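Local atomic coordinates of abhydrolase domain-containing protein (Exiguobacterium antarcticum, PDB entry 5H3H), a protein that probably hydrolyses carboxylic esters as an alpha/beta-hydrolase esterase, and may also act as a perhydrolase that forms peracids. Residues B[20-25]-B[47-52]; B[91-96]-B[118-123]. One frame throughout, in Å; residues are numbered along the deposited sequence.

Interaction 1: B[20-25]-B[47-52]; sequences SGQPVV and EGYRYI
Gln22 O meets two groups of 47-52: Arg50 N donates to it at 3.0 Å in a nearly straight bond (172° at the hydrogen) but from above the carbonyl plane, and Tyr49 CD1 lies 3.5 Å away, with the oxygen at the ring edge and in the ring plane. The Tyr49 ring also runs beside Gln22 CB, and its other neighbours include Val266 and Lys267 of helix 255-267. An alanine in place of Tyr49 would probably open a gap between Gln22 and that helix. Two further bonds, Val24 N to Arg50 O and Ile52 N to Val24 O, complete a parallel ladder between neighbouring strands of the alpha/beta-hydrolase sheet, joined through helix 38-46 as a beta-alpha-beta unit. Gly48, just past that helix and with positive phi, closes it off in a Schellman motif. On one face Ile52 CD1 presses tightly on Pro23 CB at 3.3 Å, and Val25 CG2 lies 4.0 Å from Ile52 CB. Arg50 CB lies 3.1 Å from Gly21 O; with CG anti to the backbone N (chi1 -178°) the extended chain leads away and carries the guanidinium to a water, in its plane, that bridges NH1 to Gly21 O, while NH2 forms a salt bridge with Asp17.

Interaction 2: B[91-96]-B[118-123]; sequences TLLGFS and ILAGAA. With F50 (ethaneperoxoic acid), chain D.
Strands 91-95 and 118-120 run parallel; three backbone hydrogen bonds join them, starting with Ile118 N to Leu92 O at 2.8 Å, and a fourth, Ser96 N to Ala120 O at 3.0 Å, continues the ladder just past the end of strand 91-95. The next, Ala123 N to Ser96 O, is straight at the hydrogen although the donor stands above the carbonyl plane. On the face shared with helix 255-267, Leu93 turns CG anti to its backbone N (chi1 172°) and sets CD1 against both Ile118 CG2, a tight 3.4 Å away, and Ala120 CB, at 3.5 Å. Upstream, Thr91 CG2 touches the tip of Ile118, CD1. Phe95 brings CD1 to 3.3 Å from Ala120 O, which approaches its ring obliquely; at another part of the ring, F50 OX1 lies near the plane, at the edge by CE2. Ser96 combines phi 58° with psi -119°, a strained pairing for a non-glycine residue, and sits at the N-cap of helix 97-109. Its OG comes too close to F50 C for an ordinary non-bonded contact, so the nature of that approach is uncertain. Gly94, Ser96 and Gly98 fit the GxSxG nucleophile elbow of alpha/beta hydrolases, with Ser96 the probable nucleophile of a triad with His248 and Asp220.

From the N terminus, segment 20-25 enters strand 23-27, and the chain passes through helix 38-46 before segment 47-52 returns beside strand 23-27, so interaction 1 closes its loop first. Interaction 2 opens only later, at segment 91-96, and closes after helix 97-109 with segment 118-123; the two loops follow in series and neither nest nor cross. They meet in the sheet, where strand 23-27 lies between 50-54 and 90-95: Val25 N is 2.8 Å from Thr91 O, a probable hydrogen bond, and Val25 CG1 packs on Leu92 CD1. Their centres lie about 17 Å apart, interaction 1 toward the periphery and interaction 2 near the middle of the chain, beside the ligand pocket.

Interaction 1: B[20-25]-B[47-52]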
ATOM      1  N   SER B  20      10.775  16.678 -19.972  1.00 26.12           N
ATOM      2  CA  SER B  20      10.348  15.357 -20.495  1.00 28.17           C
ATOM      3  C   SER B  20      11.347  14.326 -19.993  1.00 33.72           C
ATOM      4  O   SER B  20      12.354  14.687 -19.351  1.00 34.03           O
ATOM      5  CB  SER B  20      10.299  15.332 -22.030  1.00 33.79           C
ATOM      6  OG  SER B  20      11.494  15.783 -22.598  1.00 31.03           O
ATOM      7  N   GLY B  21      11.093  13.046 -20.201  1.00 34.16           N
ATOM      8  CA  GLY B  21      12.039  12.065 -19.545  1.00 40.97           C
ATOM      9  C   GLY B  21      11.850  12.014 -18.025  1.00 34.95           C
ATOM     10  O   GLY B  21      10.871  12.558 -17.569  1.00 44.29           O
ATOM     11  N   GLN B  22      12.742  11.368 -17.235  1.00 30.46           N
ATOM     12  CA  GLN B  22      12.251  10.721 -15.984  1.00 28.00           C
ATOM     13  C   GLN B  22      11.793  11.700 -14.888  1.00 23.66           C
ATOM     14  O   GLN B  22      12.466  12.691 -14.637  1.00 23.48           O
ATOM     15  CB  GLN B  22      13.258   9.698 -15.387  1.00 29.31           C
ATOM     16  CG  GLN B  22      13.710   8.630 -16.401  1.00 30.82           C
ATOM     17  CD  GLN B  22      12.540   7.802 -16.919  1.00 33.60           C
ATOM     18  OE1 GLN B  22      11.913   7.058 -16.168  1.00 35.34           O
ATOM     19  NE2 GLN B  22      12.247   7.927 -18.203  1.00 36.53           N
ATOM     20  N   PRO B  23      10.654  11.398 -14.251  1.00 25.84           N
ATOM     21  CA  PRO B  23      10.020  12.283 -13.268  1.00 23.02           C
ATOM     22  C   PRO B  23      10.681  12.235 -11.894  1.00 22.26           C
ATOM     23  O   PRO B  23      11.028  11.147 -11.398  1.00 22.43           O
ATOM     24  CB  PRO B  23       8.585  11.769 -13.209  1.00 27.00           C
ATOM     25  CG  PRO B  23       8.675  10.353 -13.585  1.00 26.88           C
ATOM     26  CD  PRO B  23       9.789  10.264 -14.570  1.00 26.12           C
ATOM     27  N   VAL B  24      10.877  13.438 -11.346  1.00 20.04           N
ATOM     28  CA  VAL B  24      11.440  13.716 -10.045  1.00 19.76           C
ATOM     29  C   VAL B  24      10.370  14.581  -9.421  1.00 18.74           C
ATOM     30  O   VAL B  24      10.166  15.726  -9.871  1.00 20.92           O
ATOM     31  CB  VAL B  24      12.778  14.469 -10.140  1.00 19.65           C
ATOM     32  CG1 VAL B  24      13.427  14.641  -8.753  1.00 21.11           C
ATOM     33  CG2 VAL B  24      13.703  13.764 -11.070  1.00 21.68           C
ATOM     34  N   VAL B  25       9.614  13.998  -8.483  1.00 16.93           N
ATOM     35  CA  VAL B  25       8.488  14.660  -7.840  1.00 17.69           C
ATOM     36  C   VAL B  25       9.064  15.263  -6.546  1.00 20.83           C
ATOM     37  O   VAL B  25       9.590  14.537  -5.738  1.00 20.05           O
ATOM     38  CB  VAL B  25       7.372  13.677  -7.504  1.00 20.30           C
ATOM     39  CG1 VAL B  25       6.290  14.328  -6.648  1.00 19.83           C
ATOM     40  CG2 VAL B  25       6.758  13.079  -8.778  1.00 19.74           C
ATOM     41  N   GLU B  47      19.807  18.489 -17.125  1.00 30.73           N
ATOM     42  CA  GLU B  47      20.271  17.084 -17.251  1.00 32.38           C
ATOM     43  C   GLU B  47      19.196  16.219 -17.921  1.00 33.33           C
ATOM     44  O   GLU B  47      19.367  15.008 -18.047  1.00 31.99           O
ATOM     45  CB  GLU B  47      20.636  16.512 -15.886  1.00 32.16           C
ATOM     46  CG  GLU B  47      21.666  17.333 -15.100  1.00 40.85           C
ATOM     47  CD  GLU B  47      23.086  17.068 -15.510  1.00 42.98           C
ATOM     48  OE1 GLU B  47      23.786  17.995 -15.994  1.00 44.46           O
ATOM     49  OE2 GLU B  47      23.486  15.917 -15.344  1.00 48.16           O
ATOM     50  N   GLY B  48      18.078  16.841 -18.303  1.00 31.67           N
ATOM     51  CA  GLY B  48      17.039  16.219 -19.105  1.00 32.32           C
ATOM     52  C   GLY B  48      16.047  15.398 -18.315  1.00 33.68           C
ATOM     53  O   GLY B  48      15.490  14.443 -18.861  1.00 35.60           O
ATOM     54  N   TYR B  49      15.855  15.730 -17.029  1.00 27.32           N
ATOM     55  CA  TYR B  49      14.790  15.122 -16.225  1.00 27.69           C
ATOM     56  C   TYR B  49      13.548  16.019 -16.202  1.00 26.32           C
ATOM     57  O   TYR B  49      13.606  17.161 -16.608  1.00 26.84           O
ATOM     58  CB  TYR B  49      15.331  14.848 -14.808  1.00 29.97           C
ATOM     59  CG  TYR B  49      16.352  13.723 -14.892  1.00 33.81           C
ATOM     60  CD1 TYR B  49      15.955  12.386 -14.764  1.00 36.23           C
ATOM     61  CD2 TYR B  49      17.679  13.988 -15.203  1.00 36.65           C
ATOM     62  CE1 TYR B  49      16.867  11.339 -14.903  1.00 38.86           C
ATOM     63  CE2 TYR B  49      18.598  12.967 -15.359  1.00 42.35           C
ATOM     64  CZ  TYR B  49      18.194  11.648 -15.206  1.00 41.33           C
ATOM     65  OH  TYR B  49      19.128  10.646 -15.359  1.00 51.50           O
ATOM     66  N   ARG B  50      12.437  15.459 -15.766  1.00 25.41           N
ATOM     67  CA  ARG B  50      11.200  16.139 -15.694  1.00 25.04           C
ATOM     68  C   ARG B  50      10.918  16.485 -14.221  1.00 24.29           C
ATOM     69  O   ARG B  50      10.835  15.596 -13.386  1.00 27.07           O
ATOM     70  CB  ARG B  50      10.135  15.244 -16.244  1.00 25.33           C
ATOM     71  CG  ARG B  50       8.771  15.849 -16.282  1.00 25.74           C
ATOM     72  CD  ARG B  50       7.839  14.846 -16.912  1.00 26.25           C
ATOM     73  NE  ARG B  50       6.449  15.262 -16.795  1.00 28.62           N
ATOM     74  CZ  ARG B  50       5.415  14.530 -17.185  1.00 32.67           C
ATOM     75  NH1 ARG B  50       5.622  13.323 -17.732  1.00 31.79           N
ATOM     76  NH2 ARG B  50       4.156  14.974 -17.006  1.00 30.43           N
ATOM     77  N   TYR B  51      10.768  17.780 -13.950  1.00 24.19           N
ATOM     78  CA  TYR B  51      10.494  18.341 -12.625  1.00 22.79           C
ATOM     79  C   TYR B  51       8.998  18.354 -12.383  1.00 22.04           C
ATOM     80  O   TYR B  51       8.248  18.852 -13.205  1.00 24.36           O
ATOM     81  CB  TYR B  51      11.059  19.769 -12.573  1.00 21.23           C
ATOM     82  CG  TYR B  51      10.753  20.505 -11.320  1.00 22.82           C
ATOM     83  CD1 TYR B  51      11.480  20.269 -10.134  1.00 21.72           C
ATOM     84  CD2 TYR B  51       9.733  21.476 -11.285  1.00 22.94           C
ATOM     85  CE1 TYR B  51      11.218  20.996  -8.993  1.00 22.38           C
ATOM     86  CE2 TYR B  51       9.465  22.175 -10.113  1.00 20.97           C
ATOM     87  CZ  TYR B  51      10.204  21.946  -8.985  1.00 22.27           C
ATOM     88  OH  TYR B  51       9.884  22.644  -7.801  1.00 20.41           O
ATOM     89  N   ILE B  52       8.546  17.761 -11.283  1.00 19.85           N
ATOM     90  CA  ILE B  52       7.169  17.798 -10.899  1.00 20.74           C
ATOM     91  C   ILE B  52       7.142  18.379  -9.472  1.00 19.51           C
ATOM     92  O   ILE B  52       7.316  17.674  -8.538  1.00 17.50           O
ATOM     93  CB  ILE B  52       6.487  16.430 -10.993  1.00 22.50           C
ATOM     94  CG1 ILE B  52       6.411  15.935 -12.456  1.00 27.33           C
ATOM     95  CG2 ILE B  52       5.084  16.486 -10.420  1.00 22.47           C
ATOM     96  CD1 ILE B  52       7.297  14.750 -12.704  1.00 31.05           C
TER
HETATM   97  O   HOH W   1       8.311  12.112 -18.506  1.00 32.72           O

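Interaction 2: B[91-96]-B[118-123]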
ATOM      1  N   THR B  91      11.312   9.387  -9.053  1.00 18.70           N
ATOM      2  CA  THR B  91      12.103   9.694  -7.846  1.00 19.88           C
ATOM      3  C   THR B  91      11.313  10.658  -6.988  1.00 20.16           C
ATOM      4  O   THR B  91      10.927  11.701  -7.455  1.00 23.25           O
ATOM      5  CB  THR B  91      13.409  10.302  -8.247  1.00 20.40           C
ATOM      6  OG1 THR B  91      14.113   9.312  -8.982  1.00 21.43           O
ATOM      7  CG2 THR B  91      14.258  10.696  -7.035  1.00 22.28           C
ATOM      8  N   LEU B  92      10.982  10.243  -5.793  1.00 19.41           N
ATOM      9  CA  LEU B  92      10.170  11.044  -4.885  1.00 18.76           C
ATOM     10  C   LEU B  92      11.091  11.721  -3.796  1.00 19.69           C
ATOM     11  O   LEU B  92      11.716  11.037  -2.995  1.00 21.17           O
ATOM     12  CB  LEU B  92       9.144  10.085  -4.273  1.00 19.56           C
ATOM     13  CG  LEU B  92       8.159  10.721  -3.318  1.00 19.56           C
ATOM     14  CD1 LEU B  92       7.339  11.761  -4.038  1.00 21.20           C
ATOM     15  CD2 LEU B  92       7.315   9.687  -2.640  1.00 18.20           C
ATOM     16  N   LEU B  93      11.192  13.040  -3.796  1.00 19.38           N
ATOM     17  CA  LEU B  93      11.962  13.757  -2.747  1.00 20.55           C
ATOM     18  C   LEU B  93      11.015  14.526  -1.828  1.00 20.23           C
ATOM     19  O   LEU B  93      10.201  15.313  -2.294  1.00 19.93           O
ATOM     20  CB  LEU B  93      13.003  14.673  -3.339  1.00 21.49           C
ATOM     21  CG  LEU B  93      13.790  15.649  -2.442  1.00 28.11           C
ATOM     22  CD1 LEU B  93      14.123  15.164  -1.056  1.00 32.38           C
ATOM     23  CD2 LEU B  93      15.082  16.141  -3.116  1.00 28.77           C
ATOM     24  N   GLY B  94      11.148  14.302  -0.520  1.00 19.30           N
ATOM     25  CA  GLY B  94      10.429  15.087   0.418  1.00 19.21           C
ATOM     26  C   GLY B  94      11.380  15.873   1.292  1.00 19.51           C
ATOM     27  O   GLY B  94      12.300  15.283   1.850  1.00 19.32           O
ATOM     28  N   PHE B  95      11.158  17.168   1.383  1.00 20.51           N
ATOM     29  CA  PHE B  95      11.959  18.050   2.270  1.00 19.14           C
ATOM     30  C   PHE B  95      11.091  18.392   3.467  1.00 20.48           C
ATOM     31  O   PHE B  95       9.967  18.879   3.319  1.00 20.75           O
ATOM     32  CB  PHE B  95      12.386  19.294   1.564  1.00 22.90           C
ATOM     33  CG  PHE B  95      13.136  20.275   2.479  1.00 23.29           C
ATOM     34  CD1 PHE B  95      14.516  20.159   2.658  1.00 24.22           C
ATOM     35  CD2 PHE B  95      12.444  21.280   3.183  1.00 23.12           C
ATOM     36  CE1 PHE B  95      15.212  21.079   3.456  1.00 23.15           C
ATOM     37  CE2 PHE B  95      13.136  22.157   4.040  1.00 24.01           C
ATOM     38  CZ  PHE B  95      14.502  22.027   4.183  1.00 22.29           C
ATOM     39  N   SER B  96      11.604  18.105   4.657  1.00 19.29           N
ATOM     40  CA  SER B  96      10.973  18.451   5.890  1.00 21.99           C
ATOM     41  C   SER B  96       9.556  17.859   6.013  1.00 21.15           C
ATOM     42  O   SER B  96       9.455  16.634   6.016  1.00 22.09           O
ATOM     43  CB  SER B  96      11.085  19.966   6.094  1.00 24.63           C
ATOM     44  OG  SER B  96      11.019  20.230   7.466  1.00 25.03           O
ATOM     45  N   ILE B 118      13.963  10.121  -1.598  1.00 24.93           N
ATOM     46  CA  ILE B 118      14.963  10.958  -0.988  1.00 25.50           C
ATOM     47  C   ILE B 118      14.254  11.671   0.121  1.00 25.73           C
ATOM     48  O   ILE B 118      13.150  12.173  -0.089  1.00 23.96           O
ATOM     49  CB  ILE B 118      15.544  11.989  -1.961  1.00 28.85           C
ATOM     50  CG1 ILE B 118      16.118  11.275  -3.192  1.00 27.13           C
ATOM     51  CG2 ILE B 118      16.583  12.873  -1.254  1.00 28.31           C
ATOM     52  CD1 ILE B 118      16.272  12.154  -4.421  1.00 30.91           C
ATOM     53  N   LEU B 119      14.856  11.673   1.303  1.00 21.01           N
ATOM     54  CA  LEU B 119      14.272  12.325   2.441  1.00 22.61           C
ATOM     55  C   LEU B 119      15.307  13.380   2.849  1.00 22.72           C
ATOM     56  O   LEU B 119      16.368  13.017   3.228  1.00 24.80           O
ATOM     57  CB  LEU B 119      14.047  11.322   3.581  1.00 24.15           C
ATOM     58  CG  LEU B 119      12.930  10.275   3.483  1.00 24.68           C
ATOM     59  CD1 LEU B 119      12.998   9.337   4.664  1.00 24.74           C
ATOM     60  CD2 LEU B 119      11.588  10.950   3.495  1.00 26.45           C
ATOM     61  N   ALA B 120      14.970  14.677   2.760  1.00 22.41           N
ATOM     62  CA  ALA B 120      15.923  15.797   2.858  1.00 20.16           C
ATOM     63  C   ALA B 120      15.491  16.624   4.046  1.00 19.12           C
ATOM     64  O   ALA B 120      14.437  17.184   4.025  1.00 19.68           O
ATOM     65  CB  ALA B 120      15.936  16.646   1.592  1.00 21.68           C
ATOM     66  N   GLY B 121      16.279  16.636   5.137  1.00 20.19           N
ATOM     67  CA  GLY B 121      15.887  17.331   6.345  1.00 19.14           C
ATOM     68  C   GLY B 121      14.511  16.930   6.862  1.00 19.00           C
ATOM     69  O   GLY B 121      13.791  17.739   7.388  1.00 18.71           O
ATOM     70  N   ALA B 122      14.094  15.675   6.669  1.00 19.11           N
ATOM     71  CA  ALA B 122      12.706  15.303   6.825  1.00 22.52           C
ATOM     72  C   ALA B 122      12.196  15.378   8.279  1.00 22.90           C
ATOM     73  O   ALA B 122      12.916  15.031   9.231  1.00 26.31           O
ATOM     74  CB  ALA B 122      12.474  13.898   6.279  1.00 22.02           C
ATOM     75  N   ALA B 123      10.938  15.777   8.400  1.00 25.39           N
ATOM     76  CA  ALA B 123      10.197  15.779   9.660  1.00 26.13           C
ATOM     77  C   ALA B 123       9.661  14.380   9.944  1.00 25.45           C
ATOM     78  O   ALA B 123       8.467  14.104   9.927  1.00 27.83           O
ATOM     79  CB  ALA B 123       9.081  16.789   9.610  1.00 26.34           C
TER
HETATM   80  C   F50 D 301       9.240  21.889   7.949  1.00 35.95           C
HETATM   81  OX1 F50 D 301      10.409  23.421   6.263  1.00 40.29           O
HETATM   82  O   F50 D 301       8.478  21.387   7.148  1.00 32.03           O
HETATM   83  OXT F50 D 301      10.432  22.567   7.411  1.00 37.85           O
HETATM   84  CH3 F50 D 301       8.964  21.804   9.424  1.00 38.09           C